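Local coordinates for protein-glutamine gamma-glutamyltransferase (Pseudomonas aeruginosa PAO1, PDB 6G49) that shows transglutaminase activity in vitro, joining protein glutamine and lysine side chains through its periplasmic domain, and is critical for the viability of the bacterium, at residues Pro67-Glu79 with Ser117-Thr129. Residues are numbered along the deposited sequence; the frame is centred on the assembly and turned at random.
Sequences PREQLYWRALTME and SQPWLFALDVAQT
Arg74 and Ala123 form the hydrogen-bonded pair of a short antiparallel beta contact, where strand 72-81 meets the irregular strand 120-124 in the periplasmic domain of this transglutaminase-like protein. It illustrates how two strands can stay in register with few direct bonds. Ala123 N donates to Arg74 O at 3.1 Å, while the return bond from Arg74 N to Ala123 O is bent and weak. On one side of this pair a water bridges Tyr72 O and Asp125 N; on the other a second water lies between Ala75 O and Leu121 O, within hydrogen-bonding distance of each. The classic bulge of Ala75 and Leu76 opposite Ala265 lies on the strand's other edge.

Side chains pack around this short pairing. Leu124 sets CD2 over a face of the Trp73 six-membered ring, 3.8 Å from its centroid, and Leu76 CD1 makes a similar CH-pi contact with the six-membered ring of Trp120. Ala75 CB instead meets the Phe122 ring at its edge. Arg74, its CG anti to the backbone N (chi1 -179°), bends at chi3 and, in the conformers modelled, stacks its guanidinium on the Asp125 carboxylate, the planes 23° apart. Glu291 also pairs with Arg74, and Arg164 with Asp125. On the same strand, Tyr72 OH hydrogen-bonds Asp303, a probable active-site residue. The stacked salt bridge is one of charges, with no N-H aimed at the oxygen: Asp125 OD2 lies 3.3 Å from Arg74 NH2, well out of the guanidinium plane.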
ATOM      1  N   PRO A  67      13.594  11.584  -3.330  1.00 30.35           N
ATOM      2  CA  PRO A  67      13.091  12.088  -2.056  1.00 31.57           C
ATOM      3  C   PRO A  67      12.314  10.999  -1.277  1.00 28.24           C
ATOM      4  O   PRO A  67      11.643  10.170  -1.899  1.00 26.90           O
ATOM      5  CB  PRO A  67      12.096  13.181  -2.465  1.00 33.07           C
ATOM      6  CG  PRO A  67      12.404  13.514  -3.902  1.00 38.63           C
ATOM      7  CD  PRO A  67      13.050  12.284  -4.502  1.00 33.97           C
ATOM      8  N   ARG A  68      12.336  11.084   0.041  1.00 30.65           N
ATOM      9  CA  ARG A  68      11.775  10.039   0.879  1.00 36.96           C
ATOM     10  C   ARG A  68      10.306   9.809   0.579  1.00 33.97           C
ATOM     11  O   ARG A  68       9.818   8.683   0.669  1.00 27.42           O
ATOM     12  CB  ARG A  68      11.747  10.432   2.350  1.00 38.13           C
ATOM     13  CG  ARG A  68      13.078  10.281   3.022  1.00 47.77           C
ATOM     14  CD  ARG A  68      12.829  10.526   4.487  1.00 50.53           C
ATOM     15  NE  ARG A  68      13.965  10.011   5.204  1.00 45.77           N
ATOM     16  CZ  ARG A  68      14.177   8.716   5.414  1.00 51.37           C
ATOM     17  NH1 ARG A  68      13.224   7.833   5.152  1.00 34.23           N
ATOM     18  NH2 ARG A  68      15.356   8.319   5.868  1.00 41.04           N
ATOM     19  N   GLU A  69       9.623  10.886   0.173  1.00 31.72           N
ATOM     20  CA  GLU A  69       8.185  10.887  -0.033  1.00 38.00           C
ATOM     21  C   GLU A  69       7.828   9.980  -1.196  1.00 31.26           C
ATOM     22  O   GLU A  69       6.698   9.640  -1.327  1.00 33.33           O
ATOM     23  CB  GLU A  69       7.677  12.306  -0.369  1.00 38.92           C
ATOM     24  CG  GLU A  69       8.247  13.336   0.569  1.00 61.27           C
ATOM     25  CD  GLU A  69       9.588  13.920   0.145  1.00 55.37           C
ATOM     26  OE1 GLU A  69      10.594  13.578   0.792  1.00 49.74           O
ATOM     27  OE2 GLU A  69       9.619  14.690  -0.849  1.00 74.74           O
ATOM     28  N   GLN A  70       8.794   9.664  -2.059  1.00 25.35           N
ATOM     29  CA  GLN A  70       8.561   8.843  -3.188  1.00 24.81           C
ATOM     30  C   GLN A  70       8.903   7.361  -2.914  1.00 21.83           C
ATOM     31  O   GLN A  70       8.725   6.565  -3.821  1.00 22.17           O
ATOM     32  CB  GLN A  70       9.444   9.312  -4.348  1.00 27.93           C
ATOM     33  CG  GLN A  70       8.949  10.659  -4.880  1.00 34.48           C
ATOM     34  CD  GLN A  70       9.817  11.282  -5.951  1.00 38.24           C
ATOM     35  OE1 GLN A  70      10.562  10.613  -6.675  1.00 38.44           O
ATOM     36  NE2 GLN A  70       9.703  12.595  -6.056  1.00 41.09           N
ATOM     37  N   LEU A  71       9.494   7.032  -1.753  1.00 20.78           N
ATOM     38  CA  LEU A  71      10.034   5.715  -1.511  1.00 18.80           C
ATOM     39  C   LEU A  71       8.939   4.792  -0.955  1.00 17.49           C
ATOM     40  O   LEU A  71       8.953   4.352   0.201  1.00 19.95           O
ATOM     41  CB  LEU A  71      11.207   5.816  -0.561  1.00 19.56           C
ATOM     42  CG  LEU A  71      12.383   6.626  -1.102  1.00 19.88           C
ATOM     43  CD1 LEU A  71      13.490   6.604  -0.096  1.00 23.55           C
ATOM     44  CD2 LEU A  71      12.856   6.085  -2.440  1.00 23.35           C
ATOM     45  N   TYR A  72       7.955   4.550  -1.800  1.00 18.62           N
ATOM     46  CA  TYR A  72       6.899   3.562  -1.553  1.00 18.18           C
ATOM     47  C   TYR A  72       7.252   2.260  -2.248  1.00 18.01           C
ATOM     48  O   TYR A  72       7.070   2.100  -3.454  1.00 19.91           O
ATOM     49  CB  TYR A  72       5.533   4.085  -2.020  1.00 19.99           C
ATOM     50  CG  TYR A  72       4.957   5.101  -1.071  1.00 18.13           C
ATOM     51  CD1 TYR A  72       5.357   6.419  -1.096  1.00 19.61           C
ATOM     52  CD2 TYR A  72       3.949   4.759  -0.180  1.00 19.02           C
ATOM     53  CE1 TYR A  72       4.835   7.332  -0.215  1.00 19.37           C
ATOM     54  CE2 TYR A  72       3.391   5.681   0.700  1.00 18.88           C
ATOM     55  CZ  TYR A  72       3.839   6.990   0.666  1.00 18.95           C
ATOM     56  OH  TYR A  72       3.268   7.887   1.509  1.00 20.89           O
ATOM     57  N   TRP A  73       7.750   1.324  -1.453  1.00 17.80           N
ATOM     58  CA  TRP A  73       8.183   0.007  -1.877  1.00 17.53           C
ATOM     59  C   TRP A  73       7.004  -0.967  -1.890  1.00 17.33           C
ATOM     60  O   TRP A  73       6.661  -1.491  -0.820  1.00 18.86           O
ATOM     61  CB  TRP A  73       9.337  -0.530  -1.027  1.00 17.60           C
ATOM     62  CG  TRP A  73      10.467   0.423  -0.830  1.00 17.35           C
ATOM     63  CD1 TRP A  73      10.684   1.203   0.256  1.00 19.62           C
ATOM     64  CD2 TRP A  73      11.518   0.746  -1.769  1.00 17.07           C
ATOM     65  NE1 TRP A  73      11.792   1.999   0.062  1.00 19.81           N
ATOM     66  CE2 TRP A  73      12.312   1.720  -1.159  1.00 17.13           C
ATOM     67  CE3 TRP A  73      11.826   0.285  -3.046  1.00 21.49           C
ATOM     68  CZ2 TRP A  73      13.422   2.271  -1.808  1.00 19.97           C
ATOM     69  CZ3 TRP A  73      12.924   0.824  -3.686  1.00 21.69           C
ATOM     70  CH2 TRP A  73      13.696   1.770  -3.040  1.00 19.78           C
ATOM     71  N   ARG A  74       6.359  -1.141  -3.043  1.00 17.61           N
ATOM     72  CA  ARG A  74       5.220  -2.070  -3.151  0.54 18.51           C
ATOM     73  C   ARG A  74       5.724  -3.494  -2.982  1.00 18.08           C
ATOM     74  O   ARG A  74       6.728  -3.904  -3.582  1.00 18.87           O
ATOM     75  CB  ARG A  74       4.436  -1.999  -4.464  0.54 19.50           C
ATOM     76  CG  ARG A  74       3.239  -2.953  -4.549  0.54 20.36           C
ATOM     77  CD  ARG A  74       2.442  -2.857  -5.859  0.54 22.58           C
ATOM     78  NE  ARG A  74       1.997  -1.512  -6.171  0.54 18.48           N
ATOM     79  CZ  ARG A  74       0.754  -1.185  -6.503  0.54 19.06           C
ATOM     80  NH1 ARG A  74      -0.120  -2.162  -6.752  0.54 18.89           N
ATOM     81  NH2 ARG A  74       0.397   0.090  -6.550  0.54 17.91           N
ATOM     82  N   ALA A  75       4.999  -4.275  -2.155  1.00 17.79           N
ATOM     83  CA  ALA A  75       5.164  -5.723  -2.055  1.00 17.35           C
ATOM     84  C   ALA A  75       4.000  -6.455  -2.681  1.00 19.54           C
ATOM     85  O   ALA A  75       4.188  -7.326  -3.551  1.00 20.02           O
ATOM     86  CB  ALA A  75       5.354  -6.151  -0.637  1.00 18.13           C
ATOM     87  N   LEU A  76       2.778  -6.138  -2.219  1.00 16.92           N
ATOM     88  CA  LEU A  76       1.596  -6.848  -2.739  1.00 18.12           C
ATOM     89  C   LEU A  76       0.392  -5.933  -2.553  1.00 19.29           C
ATOM     90  O   LEU A  76       0.462  -4.930  -1.882  1.00 18.77           O
ATOM     91  CB  LEU A  76       1.377  -8.179  -2.028  1.00 19.16           C
ATOM     92  CG  LEU A  76       0.893  -8.134  -0.589  1.00 21.70           C
ATOM     93  CD1 LEU A  76       0.172  -9.449  -0.266  1.00 26.59           C
ATOM     94  CD2 LEU A  76       2.041  -7.890   0.390  1.00 22.71           C
ATOM     95  N   THR A  77      -0.744  -6.327  -3.144  1.00 18.37           N
ATOM     96  CA  THR A  77      -2.037  -5.713  -2.855  1.00 17.76           C
ATOM     97  C   THR A  77      -2.920  -6.727  -2.171  1.00 18.19           C
ATOM     98  O   THR A  77      -2.776  -7.950  -2.354  1.00 18.80           O
ATOM     99  CB  THR A  77      -2.807  -5.128  -4.054  1.00 20.59           C
ATOM    100  OG1 THR A  77      -3.493  -6.175  -4.767  1.00 20.30           O
ATOM    101  CG2 THR A  77      -1.928  -4.307  -4.966  1.00 22.05           C
ATOM    102  N   MET A  78      -3.839  -6.181  -1.366  1.00 18.38           N
ATOM    103  CA  MET A  78      -4.847  -6.959  -0.663  0.75 17.05           C
ATOM    104  C   MET A  78      -6.217  -6.438  -1.106  1.00 19.23           C
ATOM    105  O   MET A  78      -6.576  -5.307  -0.812  1.00 18.58           O
ATOM    106  CB  MET A  78      -4.626  -6.808   0.839  0.75 18.12           C
ATOM    107  CG  MET A  78      -3.265  -7.398   1.258  0.75 21.09           C
ATOM    108  SD  MET A  78      -3.045  -7.301   3.053  0.75 22.49           S
ATOM    109  CE  MET A  78      -1.329  -7.788   3.128  0.75 19.74           C
ATOM    110  N   GLU A  79      -6.938  -7.296  -1.831  1.00 18.38           N
ATOM    111  CA  GLU A  79      -8.189  -6.942  -2.471  1.00 18.22           C
ATOM    112  C   GLU A  79      -9.409  -7.528  -1.786  1.00 19.51           C
ATOM    113  O   GLU A  79     -10.534  -7.206  -2.235  1.00 20.16           O
ATOM    114  CB  GLU A  79      -8.137  -7.380  -3.937  1.00 18.40           C
ATOM    115  CG  GLU A  79      -7.199  -6.537  -4.781  1.00 20.46           C
ATOM    116  CD  GLU A  79      -6.874  -7.127  -6.144  1.00 19.87           C
ATOM    117  OE1 GLU A  79      -6.395  -8.247  -6.154  1.00 23.46           O
ATOM    118  OE2 GLU A  79      -7.108  -6.415  -7.144  1.00 20.28           O
ATOM    119  N   SER A 117      10.476 -15.616   3.151  1.00 23.55           N
ATOM    120  CA  SER A 117       9.616 -16.782   3.053  1.00 24.28           C
ATOM    121  C   SER A 117       8.299 -16.454   2.348  1.00 26.35           C
ATOM    122  O   SER A 117       7.286 -17.114   2.584  1.00 25.86           O
ATOM    123  CB  SER A 117       9.389 -17.387   4.430  1.00 30.14           C
ATOM    124  OG  SER A 117      10.596 -17.875   4.958  1.00 34.01           O
ATOM    125  N   GLN A 118       8.300 -15.455   1.459  1.00 21.59           N
ATOM    126  CA  GLN A 118       7.176 -15.080   0.662  1.00 20.88           C
ATOM    127  C   GLN A 118       7.614 -14.845  -0.776  1.00 22.32           C
ATOM    128  O   GLN A 118       8.785 -14.530  -1.053  1.00 23.13           O
ATOM    129  CB  GLN A 118       6.430 -13.854   1.218  1.00 21.93           C
ATOM    130  CG  GLN A 118       5.897 -14.002   2.628  1.00 22.12           C
ATOM    131  CD  GLN A 118       4.708 -14.939   2.696  1.00 24.41           C
ATOM    132  OE1 GLN A 118       4.246 -15.486   1.698  1.00 25.21           O
ATOM    133  NE2 GLN A 118       4.143 -15.024   3.896  1.00 30.06           N
ATOM    134  N   PRO A 119       6.732 -15.002  -1.768  1.00 21.79           N
ATOM    135  CA  PRO A 119       7.121 -14.861  -3.167  1.00 23.10           C
ATOM    136  C   PRO A 119       6.967 -13.491  -3.827  1.00 21.95           C
ATOM    137  O   PRO A 119       6.488 -13.424  -4.929  1.00 27.56           O
ATOM    138  CB  PRO A 119       6.152 -15.857  -3.826  1.00 23.76           C
ATOM    139  CG  PRO A 119       4.858 -15.716  -3.071  1.00 25.28           C
ATOM    140  CD  PRO A 119       5.320 -15.460  -1.647  1.00 23.54           C
ATOM    141  N   TRP A 120       7.210 -12.395  -3.092  1.00 23.30           N
ATOM    142  CA  TRP A 120       7.026 -11.027  -3.538  0.66 20.15           C
ATOM    143  C   TRP A 120       8.385 -10.338  -3.564  1.00 21.02           C
ATOM    144  O   TRP A 120       9.111 -10.449  -2.553  1.00 22.87           O
ATOM    145  CB  TRP A 120       6.060 -10.258  -2.612  0.66 17.86           C
ATOM    146  CG  TRP A 120       4.838 -11.092  -2.352  0.66 18.27           C
ATOM    147  CD1 TRP A 120       4.093 -11.743  -3.295  0.66 19.22           C
ATOM    148  CD2 TRP A 120       4.226 -11.384  -1.080  0.66 19.99           C
ATOM    149  NE1 TRP A 120       3.072 -12.432  -2.690  0.66 20.83           N
ATOM    150  CE2 TRP A 120       3.130 -12.245  -1.335  0.66 20.15           C
ATOM    151  CE3 TRP A 120       4.478 -11.010   0.245  0.66 17.63           C
ATOM    152  CZ2 TRP A 120       2.314 -12.744  -0.320  0.66 22.69           C
ATOM    153  CZ3 TRP A 120       3.704 -11.540   1.260  0.66 24.27           C
ATOM    154  CH2 TRP A 120       2.629 -12.396   0.981  0.66 23.24           C
ATOM    155  N   LEU A 121       8.716  -9.666  -4.664  1.00 21.17           N
ATOM    156  CA  LEU A 121       9.893  -8.803  -4.670  1.00 19.30           C
ATOM    157  C   LEU A 121       9.415  -7.374  -4.423  1.00 20.05           C
ATOM    158  O   LEU A 121       8.371  -6.916  -4.938  1.00 24.95           O
ATOM    159  CB  LEU A 121      10.606  -8.912  -6.014  1.00 19.87           C
ATOM    160  CG  LEU A 121      11.148 -10.289  -6.404  1.00 23.37           C
ATOM    161  CD1 LEU A 121      12.153 -10.153  -7.536  1.00 25.55           C
ATOM    162  CD2 LEU A 121      11.711 -11.058  -5.253  1.00 25.97           C
ATOM    163  N   PHE A 122      10.196  -6.650  -3.643  1.00 17.71           N
ATOM    164  CA  PHE A 122       9.857  -5.285  -3.303  1.00 18.24           C
ATOM    165  C   PHE A 122      10.367  -4.330  -4.384  1.00 19.72           C
ATOM    166  O   PHE A 122      11.527  -4.452  -4.828  1.00 21.35           O
ATOM    167  CB  PHE A 122      10.473  -4.925  -1.958  1.00 19.36           C
ATOM    168  CG  PHE A 122      10.266  -5.948  -0.884  1.00 18.94           C
ATOM    169  CD1 PHE A 122       8.989  -6.375  -0.570  1.00 20.66           C
ATOM    170  CD2 PHE A 122      11.340  -6.569  -0.258  1.00 20.55           C
ATOM    171  CE1 PHE A 122       8.798  -7.388   0.336  1.00 20.08           C
ATOM    172  CE2 PHE A 122      11.115  -7.488   0.745  1.00 20.72           C
ATOM    173  CZ  PHE A 122       9.840  -7.892   1.051  1.00 20.65           C
ATOM    174  N   ALA A 123       9.565  -3.350  -4.783  1.00 17.60           N
ATOM    175  CA  ALA A 123      10.004  -2.403  -5.796  1.00 17.09           C
ATOM    176  C   ALA A 123       9.056  -1.221  -5.834  1.00 20.31           C
ATOM    177  O   ALA A 123       7.845  -1.377  -5.582  1.00 19.01           O
ATOM    178  CB  ALA A 123      10.023  -3.064  -7.161  1.00 19.21           C
ATOM    179  N   LEU A 124       9.566  -0.071  -6.274  1.00 18.80           N
ATOM    180  CA  LEU A 124       8.707   1.084  -6.568  1.00 18.17           C
ATOM    181  C   LEU A 124       7.832   0.755  -7.781  1.00 19.25           C
ATOM    182  O   LEU A 124       8.246   0.153  -8.770  1.00 21.19           O
ATOM    183  CB  LEU A 124       9.557   2.311  -6.904  1.00 20.11           C
ATOM    184  CG  LEU A 124      10.640   2.710  -5.913  1.00 20.90           C
ATOM    185  CD1 LEU A 124      11.442   3.849  -6.510  1.00 24.12           C
ATOM    186  CD2 LEU A 124      10.072   3.133  -4.544  1.00 19.13           C
ATOM    187  N   ASP A 125       6.558   1.150  -7.684  1.00 22.54           N
ATOM    188  CA  ASP A 125       5.614   0.975  -8.795  0.50 21.67           C
ATOM    189  C   ASP A 125       6.053   1.892  -9.952  1.00 23.48           C
ATOM    190  O   ASP A 125       6.667   2.916  -9.724  1.00 22.91           O
ATOM    191  CB  ASP A 125       4.194   1.315  -8.295  0.50 22.36           C
ATOM    192  CG  ASP A 125       3.038   0.706  -9.059  0.50 20.84           C
ATOM    193  OD1 ASP A 125       3.163  -0.427  -9.510  0.50 20.66           O
ATOM    194  OD2 ASP A 125       1.980   1.387  -9.143  0.50 25.85           O
ATOM    195  N   VAL A 126       5.800   1.496 -11.235  1.00 22.33           N
ATOM    196  CA  VAL A 126       5.526   0.179 -11.728  1.00 21.80           C
ATOM    197  C   VAL A 126       6.890  -0.431 -12.086  1.00 23.18           C
ATOM    198  O   VAL A 126       7.682   0.201 -12.826  1.00 24.02           O
ATOM    199  CB  VAL A 126       4.626   0.217 -12.971  1.00 24.65           C
ATOM    200  CG1 VAL A 126       4.563  -1.130 -13.647  1.00 23.81           C
ATOM    201  CG2 VAL A 126       3.225   0.680 -12.600  1.00 24.10           C
ATOM    202  N   ALA A 127       7.128  -1.643 -11.615  1.00 20.18           N
ATOM    203  CA  ALA A 127       8.450  -2.238 -11.679  1.00 20.61           C
ATOM    204  C   ALA A 127       8.562  -3.279 -12.786  1.00 22.08           C
ATOM    205  O   ALA A 127       7.648  -4.040 -13.105  1.00 23.67           O
ATOM    206  CB  ALA A 127       8.823  -2.899 -10.379  1.00 22.91           C
ATOM    207  N   GLN A 128       9.807  -3.357 -13.309  1.00 22.63           N
ATOM    208  CA  GLN A 128      10.322  -4.451 -14.134  1.00 22.50           C
ATOM    209  C   GLN A 128      11.660  -4.927 -13.541  1.00 21.78           C
ATOM    210  O   GLN A 128      12.384  -4.089 -12.977  1.00 25.80           O
ATOM    211  CB  GLN A 128      10.562  -3.976 -15.575  1.00 26.53           C
ATOM    212  CG  GLN A 128       9.344  -3.342 -16.200  1.00 28.47           C
ATOM    213  CD  GLN A 128       8.346  -4.348 -16.687  1.00 37.33           C
ATOM    214  OE1 GLN A 128       8.319  -4.610 -17.891  1.00 38.00           O
ATOM    215  NE2 GLN A 128       7.499  -4.879 -15.781  1.00 32.49           N
ATOM    216  N   THR A 129      11.967  -6.229 -13.600  1.00 23.62           N
ATOM    217  CA  THR A 129      13.211  -6.726 -13.017  1.00 23.77           C
ATOM    218  C   THR A 129      13.901  -7.590 -14.065  1.00 26.57           C
ATOM    219  O   THR A 129      13.312  -7.948 -15.088  1.00 25.72           O
ATOM    220  CB  THR A 129      13.038  -7.558 -11.733  1.00 24.37           C
ATOM    221  OG1 THR A 129      12.640  -8.885 -12.070  1.00 26.25           O
ATOM    222  CG2 THR A 129      12.033  -6.920 -10.786  1.00 26.78           C
TER
HETATM  223  O   HOH W   1       5.547   2.834  -5.438  1.00 23.08           O
HETATM  224  O   HOH W   2       5.905  -6.111  -5.767  1.00 21.91           O